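Local atomic coordinates of leucine--tRNA ligase (Agrobacterium radiobacter, PDB entry 5AH5), a protein that probably catalyses the ATP-dependent attachment of leucine to tRNA(Leu), giving leucyl-tRNA(Leu), AMP and diphosphate. Residues D648-E651 with D655-I658; A659-L664 with T689-E694; L774-I779 with Y801-N806. All coordinates share one frame; numbering follows the deposited sequence.

Contacts 1 and 2 share helix 653-674 and adjoin each other, with centres 11 Å apart and Ile658 packing on Leu691 and Leu692. Contact 1 lies at the surface, where a loop is tied to the first turn of that helix by a carboxylate gripping a backbone N-H. Contact 2 is buried and largely apolar, a leucine of helix 678-695 against the methylenes of a glutamine. Contact 3, 26 Å from contact 1 and 27 Å from contact 2, centre to centre, belongs to the C-terminal α/β unit; it is partly buried and mixes a tyrosine-glutamate hydrogen bond with an isoleucine-tyrosine contact. Contacts 2 and 3 each meet the bound tRNA, a phosphate in one and bases in the other.

Contact 1. Residues D648-E651 with D655-I658; sequences DDCE and DREI
Cys650 and Asp655 bring their backbones within 5.1 Å between CA atoms, as the loop leaving a short 3-10 turn passes alongside the first turn of helix 653-674. With Asp655 CG set beside its own backbone N (chi1 -69°), the carboxylate reaches back to the loop and Asp655 OD2 accepts the N-H of Glu651, at 2.9 Å from Glu651 N. The bond is bent, 143° at the hydrogen, and enters by the anti lone pair of OD2, turned away from OD1. Ser700 OG is hydrogen-bonded to the same oxygen, so two partners grip OD2 and hold the carboxylate in its rotation.

Cys650 supplies the apolar half. Cys650 CB lies against Asp655 CB at 3.7 Å, and Cys650 SG rests 3.8 Å from the same Asp655 CB. Cys650 CB also meets the aliphatic CG of Arg656 at 3.9 Å, whose chain then bends at chi2 and chi3 to carry the guanidinium away, where NH1 makes a weak bond to Arg747 O. A small, weakly polar side chain suits a place against two neighbouring methylenes of the helix.

The contact fixes the loop leading into the helical anticodon-binding domain, and Val703 of helix 701-715 touches Asp655. Asp655 N is bonded to Asn652 OD1, three residues earlier, just before the helix. A buried carboxylate at the N-terminal end of a helix is probably stabilised as an anion by the helix dipole and its N-H and hydroxyl partners, which may offset the like charge of Glu651, whose OE1 is 5.2 Å from Asp655 OD2. The chemistry thus fastens the loop to the helix start through one shared acceptor.

Contact 2. Residues A659-L664 with T689-E694; sequences ARQLQL and TNLLYE. With nucleotides of chain D.
Leu691 reaches Gln661 because its CG stands opposite the backbone N (chi1 179°), extending the isobutyl group from helix 678-695 toward helix 653-674. Gln661 answers with CG beside its own N and a bend at chi2 (-107°), which brings the amide oxygen beside the two methyls. The two side chains meet at a slant. One methyl does most of the touching: Leu691 CD2 presses on Gln661 CB at 3.4 Å, a tight fit, and lies 3.8 Å from Gln661 CG. The other methyl, Leu691 CD1, is 3.7 Å from the amide oxygen, Gln661 OE1. Gln661 is itself partly exposed, so a side chain with packing methylenes and a polar end suits it. On the buried side Leu662 CD1 approaches the same Leu691 CD2 at 4.4 Å, extending the apolar patch inward.

The preceding residue, Asn690, turns from this interface to the tRNA. Asn690 ND2 gives a virtually straight hydrogen bond (179°) to OP1 of A25 of chain D at 2.8 Å, and its OD1 is held by Arg625 NH2. Gripped at both ends, the amide has its rotation fixed with the N-H toward the phosphate. Arg625 also makes a cation-pi contact with Tyr693.

The two helices follow one another in the chain and run broadly antiparallel, a hairpin within the helical anticodon-binding domain. Helix 701-715 lies against both, taking Leu662 on Leu710 and Leu692 on Leu708, while helix 617-632 also packs on 678-695 through Thr689, Leu692 and Tyr693.

Contact 3. Residues L774-I779 with Y801-N806; sequences LAEEDI and YRYVPN. With nucleotides of chain D.
Glu776 stretches from the first turn of helix 776-785 to two tyrosines of strand 798-804, meeting both at their ring edges but at different angles. Its carboxylate stands almost perpendicular to the Tyr801 ring, planes 87° apart, with OE2 in the plane of that ring. Tyr801 OH donates to Glu776 OE2 at 2.6 Å, a short bond using the anti lone pair of the carboxylate. The glutamate and Tyr803 run antiparallel alongside each other, carboxylate and ring planes 59° apart; Glu776 OE1 comes 3.8 Å from Tyr803 CD2, where an acceptor suits the slightly positive ring rim. Tyr801 takes the crowded position, CG between N and the carbonyl carbon (chi1 68°), which directs the ring toward the helix, where the bond to Glu776 anchors the hydroxyl.

Ile779, one turn on, crosses Tyr803 at about a right angle. Ile779 CD1 alone makes the contact, obliquely at the phenolic end; its 3.1 Å to Tyr803 OH is unusually short, perhaps a small model error. Tyr803 OH also accepts the backbone N-H of Asn806, 3.3 Å from Asn806 N, and Pro805 N sits over the ring centre, so the turn after the strand folds back on this ring.

Strand alternation sends Arg802 the other way, onto facing Watson-Crick edges of G19 and C64 of chain D, consistent with the tRNA elbow. Arg802 CG lies 3.3 Å from C64 N3, and one guanidinium face looks onto G19 O6 and C64 N4. Strand 798-804 edges the mixed C-terminal sheet, linked to strand 808-813 by Arg802-Asn810 backbone bonds. Helix 776-785 packs on one sheet face, with Ile779 on Leu756 of strand 753-760, and the tRNA meets the other.

Contact 1. Residues D648-E651 with D655-I658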
loop_
_atom_site.group_PDB
_atom_site.type_symbol
_atom_site.label_atom_id
_atom_site.label_comp_id
_atom_site.label_asym_id
_atom_site.label_seq_id
_atom_site.Cartn_x
_atom_site.Cartn_y
_atom_site.Cartn_z
ATOM N N ASP B 648 39.179 -14.879 -20.676
ATOM C CA ASP B 648 40.013 -14.964 -21.910
ATOM C C ASP B 648 39.957 -13.762 -22.850
ATOM O O ASP B 648 40.810 -13.627 -23.714
ATOM C CB ASP B 648 39.676 -16.241 -22.738
ATOM C CG ASP B 648 40.140 -17.552 -22.058
ATOM O OD1 ASP B 648 40.694 -17.497 -20.929
ATOM O OD2 ASP B 648 39.934 -18.641 -22.664
ATOM N N ASP B 649 38.934 -12.921 -22.738
ATOM C CA ASP B 649 38.894 -11.670 -23.504
ATOM C C ASP B 649 39.899 -10.595 -22.963
ATOM O O ASP B 649 40.303 -9.710 -23.704
ATOM C CB ASP B 649 37.471 -11.070 -23.498
ATOM C CG ASP B 649 36.339 -12.078 -23.947
ATOM O OD1 ASP B 649 36.534 -12.872 -24.893
ATOM O OD2 ASP B 649 35.219 -12.013 -23.360
ATOM N N CYS B 650 40.208 -10.625 -21.671
ATOM C CA CYS B 650 41.080 -9.659 -21.022
ATOM C C CYS B 650 42.597 -9.906 -21.311
ATOM O O CYS B 650 43.222 -10.819 -20.744
ATOM C CB CYS B 650 40.858 -9.697 -19.504
ATOM S SG CYS B 650 39.186 -9.233 -18.995
ATOM N N GLU B 651 43.159 -9.055 -22.162
ATOM C CA GLU B 651 44.567 -9.096 -22.523
ATOM C C GLU B 651 45.494 -8.275 -21.633
ATOM O O GLU B 651 46.697 -8.275 -21.864
ATOM C CB GLU B 651 44.721 -8.702 -23.999
ATOM C CG GLU B 651 44.586 -9.930 -24.899
ATOM C CD GLU B 651 43.906 -9.676 -26.228
ATOM O OE1 GLU B 651 43.813 -8.513 -26.674
ATOM O OE2 GLU B 651 43.455 -10.672 -26.835
ATOM N N ASP B 655 41.704 -3.978 -19.184
ATOM C CA ASP B 655 40.544 -4.853 -19.415
ATOM C C ASP B 655 39.995 -5.390 -18.129
ATOM O O ASP B 655 38.792 -5.435 -17.936
ATOM C CB ASP B 655 40.916 -6.051 -20.266
ATOM C CG ASP B 655 41.220 -5.682 -21.670
ATOM O OD1 ASP B 655 40.753 -4.628 -22.127
ATOM O OD2 ASP B 655 41.915 -6.458 -22.344
ATOM N N ARG B 656 40.886 -5.776 -17.244
ATOM C CA ARG B 656 40.498 -6.342 -15.975
ATOM C C ARG B 656 39.959 -5.311 -15.013
ATOM O O ARG B 656 39.273 -5.688 -14.043
ATOM C CB ARG B 656 41.681 -7.088 -15.327
ATOM C CG ARG B 656 41.982 -8.440 -15.949
ATOM C CD ARG B 656 41.231 -9.560 -15.248
ATOM N NE ARG B 656 41.888 -10.000 -14.011
ATOM C CZ ARG B 656 41.292 -10.641 -13.000
ATOM N NH1 ARG B 656 39.993 -10.925 -13.029
ATOM N NH2 ARG B 656 42.007 -10.993 -11.934
ATOM N N GLU B 657 40.314 -4.037 -15.196
ATOM C CA GLU B 657 39.710 -3.001 -14.371
ATOM C C GLU B 657 38.267 -2.778 -14.852
ATOM O O GLU B 657 37.353 -2.659 -14.032
ATOM C CB GLU B 657 40.474 -1.697 -14.374
ATOM C CG GLU B 657 39.918 -0.614 -13.428
ATOM C CD GLU B 657 39.742 -1.067 -11.968
ATOM O OE1 GLU B 657 40.525 -1.927 -11.472
ATOM O OE2 GLU B 657 38.811 -0.554 -11.295
ATOM N N ILE B 658 38.110 -2.737 -16.163
ATOM C CA ILE B 658 36.809 -2.594 -16.786
ATOM C C ILE B 658 35.936 -3.785 -16.387
ATOM O O ILE B 658 34.856 -3.589 -15.814
ATOM C CB ILE B 658 36.902 -2.435 -18.310
ATOM C CG1 ILE B 658 37.559 -1.095 -18.641
ATOM C CG2 ILE B 658 35.505 -2.497 -18.951
ATOM C CD1 ILE B 658 37.991 -0.935 -20.093
#

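Contact 2. Residues A659-L664 with T689-E694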
loop_
_atom_site.group_PDB
_atom_site.type_symbol
_atom_site.label_atom_id
_atom_site.label_comp_id
_atom_site.label_asym_id
_atom_site.label_seq_id
_atom_site.Cartn_x
_atom_site.Cartn_y
_atom_site.Cartn_z
ATOM N N ALA B 659 36.444 -5.006 -16.605
ATOM C CA ALA B 659 35.664 -6.223 -16.363
ATOM C C ALA B 659 35.187 -6.274 -14.934
ATOM O O ALA B 659 34.044 -6.579 -14.659
ATOM C CB ALA B 659 36.451 -7.462 -16.717
ATOM N N ARG B 660 36.065 -5.908 -14.028
ATOM C CA ARG B 660 35.724 -5.864 -12.649
ATOM C C ARG B 660 34.607 -4.883 -12.293
ATOM O O ARG B 660 33.800 -5.175 -11.392
ATOM C CB ARG B 660 36.946 -5.509 -11.826
ATOM C CG ARG B 660 36.610 -5.353 -10.354
ATOM C CD ARG B 660 37.802 -5.243 -9.425
ATOM N NE ARG B 660 37.394 -4.388 -8.319
ATOM C CZ ARG B 660 37.505 -3.065 -8.310
ATOM N NH1 ARG B 660 38.079 -2.418 -9.329
ATOM N NH2 ARG B 660 37.046 -2.379 -7.261
ATOM N N GLN B 661 34.666 -3.698 -12.882
ATOM C CA GLN B 661 33.704 -2.638 -12.610
ATOM C C GLN B 661 32.272 -3.054 -13.082
ATOM O O GLN B 661 31.302 -2.844 -12.381
ATOM C CB GLN B 661 34.173 -1.351 -13.265
ATOM C CG GLN B 661 35.315 -0.666 -12.515
ATOM C CD GLN B 661 34.812 0.566 -11.807
ATOM O OE1 GLN B 661 34.925 1.705 -12.315
ATOM N NE2 GLN B 661 34.155 0.348 -10.664
ATOM N N LEU B 662 32.213 -3.716 -14.218
ATOM C CA LEU B 662 31.014 -4.284 -14.735
ATOM C C LEU B 662 30.423 -5.323 -13.842
ATOM O O LEU B 662 29.214 -5.306 -13.641
ATOM C CB LEU B 662 31.208 -4.787 -16.159
ATOM C CG LEU B 662 30.837 -3.596 -17.068
ATOM C CD1 LEU B 662 32.024 -2.670 -17.341
ATOM C CD2 LEU B 662 30.177 -4.036 -18.327
ATOM N N GLN B 663 31.263 -6.152 -13.219
ATOM C CA GLN B 663 30.769 -7.205 -12.374
ATOM C C GLN B 663 30.191 -6.635 -11.128
ATOM O O GLN B 663 29.129 -7.106 -10.676
ATOM C CB GLN B 663 31.857 -8.207 -11.952
ATOM C CG GLN B 663 32.608 -8.856 -13.092
ATOM C CD GLN B 663 31.701 -9.461 -14.083
ATOM O OE1 GLN B 663 30.857 -10.245 -13.703
ATOM N NE2 GLN B 663 31.927 -9.196 -15.387
ATOM N N LEU B 664 30.884 -5.669 -10.534
ATOM C CA LEU B 664 30.275 -4.937 -9.448
ATOM C C LEU B 664 28.916 -4.273 -9.843
ATOM O O LEU B 664 28.095 -4.091 -8.997
ATOM C CB LEU B 664 31.177 -3.841 -8.907
ATOM C CG LEU B 664 32.573 -4.283 -8.429
ATOM C CD1 LEU B 664 33.280 -3.054 -7.887
ATOM C CD2 LEU B 664 32.502 -5.442 -7.418
ATOM N N THR B 689 29.048 3.900 -17.601
ATOM C CA THR B 689 29.067 4.670 -18.798
ATOM C C THR B 689 30.277 5.618 -18.777
ATOM O O THR B 689 30.943 5.758 -19.760
ATOM C CB THR B 689 27.754 5.502 -18.949
ATOM O OG1 THR B 689 26.613 4.621 -18.798
ATOM C CG2 THR B 689 27.745 6.259 -20.241
ATOM N N ASN B 690 30.523 6.287 -17.667
ATOM C CA ASN B 690 31.684 7.189 -17.581
ATOM C C ASN B 690 32.977 6.417 -17.746
ATOM O O ASN B 690 33.851 6.868 -18.467
ATOM C CB ASN B 690 31.694 7.976 -16.297
ATOM C CG ASN B 690 30.476 8.867 -16.160
ATOM O OD1 ASN B 690 29.909 9.346 -17.153
ATOM N ND2 ASN B 690 30.086 9.116 -14.923
ATOM N N LEU B 691 33.015 5.217 -17.173
ATOM C CA LEU B 691 34.159 4.330 -17.227
ATOM C C LEU B 691 34.517 4.029 -18.625
ATOM O O LEU B 691 35.716 4.105 -19.006
ATOM C CB LEU B 691 33.901 3.030 -16.477
ATOM C CG LEU B 691 35.058 2.026 -16.505
ATOM C CD1 LEU B 691 36.219 2.596 -15.685
ATOM C CD2 LEU B 691 34.611 0.663 -16.004
ATOM N N LEU B 692 33.499 3.724 -19.427
ATOM C CA LEU B 692 33.741 3.354 -20.809
ATOM C C LEU B 692 34.133 4.525 -21.709
ATOM O O LEU B 692 34.829 4.336 -22.722
ATOM C CB LEU B 692 32.542 2.610 -21.381
ATOM C CG LEU B 692 32.235 1.265 -20.731
ATOM C CD1 LEU B 692 31.057 0.623 -21.443
ATOM C CD2 LEU B 692 33.446 0.346 -20.763
ATOM N N TYR B 693 33.651 5.727 -21.410
ATOM C CA TYR B 693 34.112 6.915 -22.141
ATOM C C TYR B 693 35.629 7.141 -21.910
ATOM O O TYR B 693 36.348 7.526 -22.822
ATOM C CB TYR B 693 33.333 8.168 -21.713
ATOM C CG TYR B 693 32.176 8.444 -22.650
ATOM C CD1 TYR B 693 32.388 9.030 -23.920
ATOM C CD2 TYR B 693 30.906 8.026 -22.331
ATOM C CE1 TYR B 693 31.331 9.226 -24.806
ATOM C CE2 TYR B 693 29.843 8.268 -23.181
ATOM C CZ TYR B 693 30.051 8.856 -24.405
ATOM O OH TYR B 693 28.963 9.022 -25.224
ATOM N N GLU B 694 36.037 6.911 -20.674
ATOM C CA GLU B 694 37.346 7.282 -20.138
ATOM C C GLU B 694 38.384 6.219 -20.510
ATOM O O GLU B 694 39.485 6.580 -20.857
ATOM C CB GLU B 694 37.291 7.431 -18.582
ATOM C CG GLU B 694 38.645 7.349 -17.860
ATOM C CD GLU B 694 38.555 7.414 -16.324
ATOM O OE1 GLU B 694 38.001 6.495 -15.644
ATOM O OE2 GLU B 694 39.071 8.399 -15.767
ATOM P P A D 25 27.575 11.130 -13.120
ATOM O OP1 A D 25 27.866 10.776 -14.494
ATOM O OP2 A D 25 28.342 12.098 -12.348
ATOM O "O5'" A D 25 26.046 11.602 -13.029
ATOM C "C5'" A D 25 25.685 12.925 -13.280
ATOM C "C4'" A D 25 24.297 13.187 -12.770
ATOM O "O4'" A D 25 24.252 12.872 -11.360
ATOM C "C3'" A D 25 23.937 14.662 -12.866
ATOM O "O3'" A D 25 23.383 14.959 -14.122
ATOM C "C2'" A D 25 23.002 14.867 -11.700
ATOM O "O2'" A D 25 21.666 14.595 -11.959
ATOM C "C1'" A D 25 23.571 13.897 -10.665
ATOM N N9 A D 25 24.494 14.524 -9.729
ATOM C C8 A D 25 25.847 14.319 -9.570
ATOM N N7 A D 25 26.368 15.007 -8.585
ATOM C C5 A D 25 25.300 15.741 -8.087
ATOM C C6 A D 25 25.197 16.669 -7.036
ATOM N N6 A D 25 26.222 17.032 -6.273
ATOM N N1 A D 25 23.971 17.188 -6.768
ATOM C C2 A D 25 22.938 16.811 -7.531
ATOM N N3 A D 25 22.915 15.956 -8.550
ATOM C C4 A D 25 24.132 15.420 -8.753
#

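Contact 3. Residues L774-I779 with Y801-N806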
loop_
_atom_site.group_PDB
_atom_site.type_symbol
_atom_site.label_atom_id
_atom_site.label_comp_id
_atom_site.label_asym_id
_atom_site.label_seq_id
_atom_site.Cartn_x
_atom_site.Cartn_y
_atom_site.Cartn_z
ATOM N N LEU B 774 47.639 -11.435 -1.299
ATOM C CA LEU B 774 48.886 -11.261 -0.565
ATOM C C LEU B 774 48.626 -11.977 0.759
ATOM O O LEU B 774 47.535 -11.909 1.344
ATOM C CB LEU B 774 49.257 -9.777 -0.396
ATOM C CG LEU B 774 50.758 -9.443 -0.222
ATOM C CD1 LEU B 774 51.643 -9.930 -1.382
ATOM C CD2 LEU B 774 50.892 -7.944 -0.019
ATOM N N ALA B 775 49.591 -12.775 1.172
ATOM C CA ALA B 775 49.547 -13.391 2.488
ATOM C C ALA B 775 49.334 -12.334 3.601
ATOM O O ALA B 775 49.860 -11.224 3.540
ATOM C CB ALA B 775 50.834 -14.149 2.715
ATOM N N GLU B 776 48.574 -12.705 4.629
ATOM C CA GLU B 776 48.291 -11.808 5.723
ATOM C C GLU B 776 49.587 -11.250 6.376
ATOM O O GLU B 776 49.689 -10.035 6.657
ATOM C CB GLU B 776 47.347 -12.484 6.709
ATOM C CG GLU B 776 46.680 -11.516 7.619
ATOM C CD GLU B 776 45.705 -12.178 8.558
ATOM O OE1 GLU B 776 44.755 -12.815 8.055
ATOM O OE2 GLU B 776 45.879 -12.027 9.793
ATOM N N GLU B 777 50.631 -12.059 6.508
ATOM C CA GLU B 777 51.860 -11.522 7.105
ATOM C C GLU B 777 52.563 -10.510 6.201
ATOM O O GLU B 777 53.233 -9.581 6.688
ATOM C CB GLU B 777 52.845 -12.632 7.609
ATOM C CG GLU B 777 53.563 -13.477 6.553
ATOM C CD GLU B 777 52.885 -14.828 6.248
ATOM O OE1 GLU B 777 51.620 -14.928 6.385
ATOM O OE2 GLU B 777 53.627 -15.777 5.838
ATOM N N ASP B 778 52.458 -10.729 4.897
ATOM C CA ASP B 778 52.999 -9.774 3.893
ATOM C C ASP B 778 52.191 -8.494 3.836
ATOM O O ASP B 778 52.765 -7.405 3.645
ATOM C CB ASP B 778 53.097 -10.426 2.510
ATOM C CG ASP B 778 54.131 -11.577 2.447
ATOM O OD1 ASP B 778 54.964 -11.723 3.378
ATOM O OD2 ASP B 778 54.112 -12.335 1.438
ATOM N N ILE B 779 50.862 -8.592 4.007
ATOM C CA ILE B 779 50.044 -7.395 4.104
ATOM C C ILE B 779 50.512 -6.551 5.289
ATOM O O ILE B 779 50.857 -5.394 5.129
ATOM C CB ILE B 779 48.541 -7.708 4.235
ATOM C CG1 ILE B 779 48.040 -8.353 2.965
ATOM C CG2 ILE B 779 47.750 -6.447 4.578
ATOM C CD1 ILE B 779 46.588 -8.812 3.027
ATOM N N TYR B 801 46.084 -6.147 15.254
ATOM C CA TYR B 801 45.499 -5.586 14.086
ATOM C C TYR B 801 44.225 -6.346 13.732
ATOM O O TYR B 801 44.069 -7.517 14.054
ATOM C CB TYR B 801 46.510 -5.590 12.961
ATOM C CG TYR B 801 46.872 -6.941 12.462
ATOM C CD1 TYR B 801 46.069 -7.597 11.564
ATOM C CD2 TYR B 801 48.014 -7.581 12.899
ATOM C CE1 TYR B 801 46.371 -8.864 11.117
ATOM C CE2 TYR B 801 48.325 -8.841 12.441
ATOM C CZ TYR B 801 47.497 -9.469 11.550
ATOM O OH TYR B 801 47.792 -10.717 11.076
ATOM N N ARG B 802 43.317 -5.633 13.090
ATOM C CA ARG B 802 42.102 -6.188 12.519
ATOM C C ARG B 802 42.202 -6.074 10.989
ATOM O O ARG B 802 42.209 -4.974 10.467
ATOM C CB ARG B 802 40.950 -5.345 13.005
ATOM C CG ARG B 802 39.618 -5.764 12.385
ATOM C CD ARG B 802 39.099 -7.007 13.070
ATOM N NE ARG B 802 38.252 -7.829 12.228
ATOM C CZ ARG B 802 37.497 -8.812 12.713
ATOM N NH1 ARG B 802 37.468 -9.064 14.041
ATOM N NH2 ARG B 802 36.750 -9.522 11.874
ATOM N N TYR B 803 42.321 -7.186 10.301
ATOM C CA TYR B 803 42.369 -7.236 8.886
ATOM C C TYR B 803 41.062 -7.861 8.402
ATOM O O TYR B 803 40.737 -8.986 8.769
ATOM C CB TYR B 803 43.537 -8.110 8.437
ATOM C CG TYR B 803 43.542 -8.320 6.981
ATOM C CD1 TYR B 803 43.460 -7.222 6.110
ATOM C CD2 TYR B 803 43.613 -9.602 6.419
ATOM C CE1 TYR B 803 43.465 -7.392 4.749
ATOM C CE2 TYR B 803 43.568 -9.764 5.026
ATOM C CZ TYR B 803 43.475 -8.663 4.219
ATOM O OH TYR B 803 43.467 -8.737 2.843
ATOM N N VAL B 804 40.315 -7.134 7.590
ATOM C CA VAL B 804 39.126 -7.700 6.962
ATOM C C VAL B 804 39.518 -7.833 5.503
ATOM O O VAL B 804 39.754 -6.805 4.878
ATOM C CB VAL B 804 37.955 -6.772 7.110
ATOM C CG1 VAL B 804 36.700 -7.333 6.397
ATOM C CG2 VAL B 804 37.665 -6.564 8.590
ATOM N N PRO B 805 39.592 -9.077 4.956
ATOM C CA PRO B 805 40.165 -9.296 3.601
ATOM C C PRO B 805 39.589 -8.441 2.533
ATOM O O PRO B 805 38.388 -8.233 2.498
ATOM C CB PRO B 805 39.872 -10.751 3.309
ATOM C CG PRO B 805 39.881 -11.399 4.657
ATOM C CD PRO B 805 39.193 -10.368 5.561
ATOM N N ASN B 806 40.491 -7.900 1.722
ATOM C CA ASN B 806 40.189 -6.985 0.678
ATOM C C ASN B 806 39.336 -5.773 1.100
ATOM O O ASN B 806 38.811 -5.101 0.219
ATOM C CB ASN B 806 39.520 -7.763 -0.461
ATOM C CG ASN B 806 40.325 -9.008 -0.906
ATOM O OD1 ASN B 806 41.572 -9.014 -1.009
ATOM N ND2 ASN B 806 39.600 -10.069 -1.170
ATOM P P C D 64 37.212 -4.010 21.384
ATOM O OP1 C D 64 37.795 -5.358 21.355
ATOM O OP2 C D 64 37.208 -3.163 22.589
ATOM O "O5'" C D 64 37.996 -3.185 20.275
ATOM C "C5'" C D 64 39.243 -2.554 20.558
ATOM C "C4'" C D 64 39.768 -1.934 19.289
ATOM O "O4'" C D 64 40.060 -2.957 18.295
ATOM C "C3'" C D 64 38.806 -1.004 18.588
ATOM O "O3'" C D 64 38.817 0.281 19.194
ATOM C "C2'" C D 64 39.382 -0.985 17.179
ATOM O "O2'" C D 64 40.516 -0.163 17.119
ATOM C "C1'" C D 64 39.797 -2.438 16.992
ATOM N N1 C D 64 38.769 -3.269 16.335
ATOM C C2 C D 64 38.596 -3.178 14.943
ATOM O O2 C D 64 39.278 -2.369 14.301
ATOM N N3 C D 64 37.634 -3.927 14.347
ATOM C C4 C D 64 36.907 -4.784 15.073
ATOM N N4 C D 64 35.999 -5.533 14.439
ATOM C C5 C D 64 37.081 -4.914 16.484
ATOM C C6 C D 64 37.996 -4.127 17.071
ATOM P P G D 19 29.917 -0.259 7.273
ATOM O OP1 G D 19 29.425 1.039 6.812
ATOM O OP2 G D 19 29.715 -1.510 6.562
ATOM O "O5'" G D 19 31.514 -0.112 7.384
ATOM C "C5'" G D 19 32.134 1.145 7.774
ATOM C "C4'" G D 19 33.632 1.077 7.539
ATOM O "O4'" G D 19 34.195 0.109 8.461
ATOM C "C3'" G D 19 34.022 0.591 6.139
ATOM O "O3'" G D 19 35.143 1.199 5.583
ATOM C "C2'" G D 19 34.351 -0.872 6.354
ATOM O "O2'" G D 19 35.162 -1.507 5.402
ATOM C "C1'" G D 19 34.989 -0.812 7.732
ATOM N N9 G D 19 35.022 -2.064 8.475
ATOM C C8 G D 19 34.267 -3.194 8.271
ATOM N N7 G D 19 34.509 -4.134 9.144
ATOM C C5 G D 19 35.465 -3.583 9.988
ATOM C C6 G D 19 36.105 -4.125 11.133
ATOM O O6 G D 19 35.929 -5.225 11.669
ATOM N N1 G D 19 37.015 -3.229 11.681
ATOM C C2 G D 19 37.269 -1.967 11.203
ATOM N N2 G D 19 38.178 -1.241 11.884
ATOM N N3 G D 19 36.685 -1.454 10.134
ATOM C C4 G D 19 35.793 -2.307 9.587
#